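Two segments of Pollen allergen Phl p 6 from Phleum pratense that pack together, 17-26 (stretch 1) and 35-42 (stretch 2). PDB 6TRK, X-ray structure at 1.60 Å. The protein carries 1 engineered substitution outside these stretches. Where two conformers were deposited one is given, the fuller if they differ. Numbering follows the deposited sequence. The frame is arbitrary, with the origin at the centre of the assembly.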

# COMPACT_ATOMS: atom_id res chain seq x y z
N SER A 17 0.39 0.48 8.14
CA SER A 17 1.03 1.77 7.83
C SER A 17 0.32 2.50 6.71
O SER A 17 0.19 3.74 6.73
N PHE A 18 -0.13 1.75 5.68
CA PHE A 18 -0.93 2.33 4.61
C PHE A 18 -2.21 2.97 5.15
O PHE A 18 -2.56 4.09 4.78
N ARG A 19 -2.91 2.30 6.06
CA ARG A 19 -4.11 2.90 6.64
C ARG A 19 -3.77 4.16 7.44
O ARG A 19 -4.52 5.15 7.40
N ALA A 20 -2.65 4.15 8.16
CA ALA A 20 -2.22 5.37 8.88
C ALA A 20 -1.90 6.50 7.91
O ALA A 20 -2.26 7.65 8.14
N ALA A 21 -1.29 6.20 6.77
CA ALA A 21 -1.07 7.27 5.80
C ALA A 21 -2.38 7.83 5.26
O ALA A 21 -2.51 9.05 5.05
N MET A 22 -3.36 6.97 5.00
CA MET A 22 -4.66 7.48 4.57
C MET A 22 -5.26 8.42 5.61
O MET A 22 -5.85 9.44 5.27
N ALA A 23 -5.08 8.09 6.89
CA ALA A 23 -5.67 8.92 7.95
C ALA A 23 -5.14 10.35 7.92
O ALA A 23 -5.84 11.27 8.35
N THR A 24 -3.93 10.56 7.40
CA THR A 24 -3.38 11.91 7.38
C THR A 24 -4.10 12.84 6.41
O THR A 24 -3.90 14.06 6.48
N THR A 25 -4.95 12.33 5.52
CA THR A 25 -5.72 13.15 4.61
C THR A 25 -7.07 13.61 5.18
O THR A 25 -7.81 14.31 4.47
N ALA A 26 -7.42 13.33 6.44
CA ALA A 26 -8.81 13.50 6.89
C ALA A 26 -9.37 14.92 6.70
O ALA A 26 -10.55 15.08 6.38
N LYS A 35 -0.57 14.52 -2.13
CA LYS A 35 0.77 14.89 -1.70
C LYS A 35 0.98 14.61 -0.22
O LYS A 35 2.06 14.16 0.19
N THR A 36 -0.05 14.86 0.60
CA THR A 36 0.02 14.58 2.03
C THR A 36 0.13 13.08 2.29
O THR A 36 0.99 12.62 3.05
N PHE A 37 -0.74 12.30 1.64
CA PHE A 37 -0.71 10.85 1.80
C PHE A 37 0.64 10.28 1.38
O PHE A 37 1.24 9.45 2.07
N GLU A 38 1.13 10.72 0.22
CA GLU A 38 2.35 10.16 -0.33
C GLU A 38 3.54 10.42 0.58
O GLU A 38 4.40 9.54 0.76
N ALA A 39 3.62 11.62 1.16
CA ALA A 39 4.71 11.92 2.08
C ALA A 39 4.64 11.06 3.33
O ALA A 39 5.68 10.60 3.83
N ALA A 40 3.45 10.82 3.85
CA ALA A 40 3.32 9.97 5.02
C ALA A 40 3.57 8.51 4.66
O ALA A 40 4.23 7.77 5.41
N PHE A 41 3.07 8.08 3.50
CA PHE A 41 3.19 6.71 3.07
C PHE A 41 4.64 6.33 2.84
O PHE A 41 5.08 5.25 3.24
N THR A 42 5.42 7.22 2.22
CA THR A 42 6.78 6.82 1.84
C THR A 42 7.67 6.58 3.06
O THR A 42 8.50 5.67 3.05

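The two stretches of Phl p 6 form a small, largely apolar contact between helices that run roughly antiparallel, at 147°, with no hydrogen bond crossing from one to the other. It illustrates a general principle: where helices approach closely, a small side chain often sits at the point of closest packing, with larger ones around it. Here the axes come within 8.2 Å, and A21 is one such small residue, its CB pointing toward the second helix, while the CB of A40 points toward the first. The CA atoms of A21 and F41 are 5.1 Å apart, and A21 CB lies 3.7 Å from the backbone N of F41, 3.9 Å from F41 CB and 4.1 Å from A40 CB, so the methyl packs against the helix backbone itself.

Three phenylalanines, F18, F37 and F41, all with chi1 in t, extend the contact. Each starts sideways from its helix, but its ring end comes nearer to the opposing stretch. F37 gives up the most surface: its CE1 lies 3.7 Å from A21 CB and 3.9 Å from M22 CG, while its CZ meets the edge of the F18 ring, 3.9 Å from F18 CE1. The F41 ring approaches F18 obliquely, with CE2 4.2 Å from F18 CD1. M22 (m, t, p) directs its CA-to-CB bond away and contributes only marginally.

Beyond A21, two threonines in p rotamers show how polar side chains can join an apolar contact. T24 OG1 donates to A21 O at 2.7 Å, and T25 OG1 donates to M22 O at 2.8 Å; both hydroxyls are thus satisfied within their own stretch. T24 points toward the second helix, its OG1 3.5 Å from T36 CG2 and 3.9 Å from A40 CB, whereas T25 places CG2 3.7 Å from F37 CB. T36, in m, turns its methyl to T24 while its hydroxyl is hydrogen-bonded elsewhere in the structure.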

# COMPACT_ATOMS: atom_id res chain seq x y z
CB SER A 17 2.48 1.53 7.45
OG SER A 17 3.23 1.04 8.52
CB PHE A 18 -1.19 1.22 3.56
CG PHE A 18 -2.24 1.53 2.55
CD1 PHE A 18 -2.07 2.51 1.60
CD2 PHE A 18 -3.41 0.76 2.50
CE1 PHE A 18 -3.06 2.74 0.62
CE2 PHE A 18 -4.40 0.98 1.54
CZ PHE A 18 -4.22 1.97 0.59
CB ARG A 19 -4.83 1.90 7.55
CG ARG A 19 -5.41 0.70 6.85
CD ARG A 19 -6.30 -0.09 7.82
NE ARG A 19 -5.55 -0.85 8.83
CZ ARG A 19 -5.14 -2.11 8.66
NH1 ARG A 19 -5.37 -2.75 7.51
NH2 ARG A 19 -4.47 -2.71 9.63
CB ALA A 20 -1.01 5.03 9.76
CB ALA A 21 -0.20 6.73 4.66
CB MET A 22 -5.59 6.30 4.30
CG MET A 22 -5.17 5.48 3.09
SD MET A 22 -6.22 4.06 2.78
CE MET A 22 -7.78 4.87 2.40
CB ALA A 23 -5.40 8.28 9.31
CB THR A 24 -1.89 11.93 7.06
OG1 THR A 24 -1.67 11.58 5.67
CG2 THR A 24 -1.12 11.04 7.99
CB THR A 25 -5.97 12.40 3.29
OG1 THR A 25 -6.89 11.33 3.50
CG2 THR A 25 -4.65 11.85 2.71
CB ALA A 26 -8.89 13.09 8.37
CB LYS A 35 1.03 16.36 -2.00
CG LYS A 35 2.42 16.85 -1.71
CD LYS A 35 2.54 18.41 -1.74
CE LYS A 35 1.37 19.14 -2.44
NZ LYS A 35 0.31 19.72 -1.52
CB THR A 36 -1.21 15.18 2.72
OG1 THR A 36 -1.20 16.62 2.61
CG2 THR A 36 -1.30 14.76 4.18
CB PHE A 37 -1.83 10.22 0.94
CG PHE A 37 -1.62 8.77 0.66
CD1 PHE A 37 -2.01 7.82 1.58
CD2 PHE A 37 -0.99 8.34 -0.48
CE1 PHE A 37 -1.80 6.48 1.37
CE2 PHE A 37 -0.72 6.99 -0.69
CZ PHE A 37 -1.14 6.06 0.22
CB GLU A 38 2.59 10.72 -1.72
CG GLU A 38 3.58 9.91 -2.50
CD GLU A 38 5.00 10.36 -2.26
OE1 GLU A 38 5.93 9.58 -2.58
OE2 GLU A 38 5.20 11.48 -1.73
CB ALA A 39 4.67 13.40 2.45
CB ALA A 40 1.93 10.13 5.64
CB PHE A 41 2.38 6.49 1.78
CG PHE A 41 2.60 5.14 1.17
CD1 PHE A 41 3.62 4.93 0.23
CD2 PHE A 41 1.81 4.08 1.54
CE1 PHE A 41 3.83 3.69 -0.30
CE2 PHE A 41 2.04 2.80 1.01
CZ PHE A 41 3.04 2.61 0.09
CB THR A 42 7.39 7.88 0.91
OG1 THR A 42 8.59 7.37 0.30
CG2 THR A 42 7.70 9.16 1.66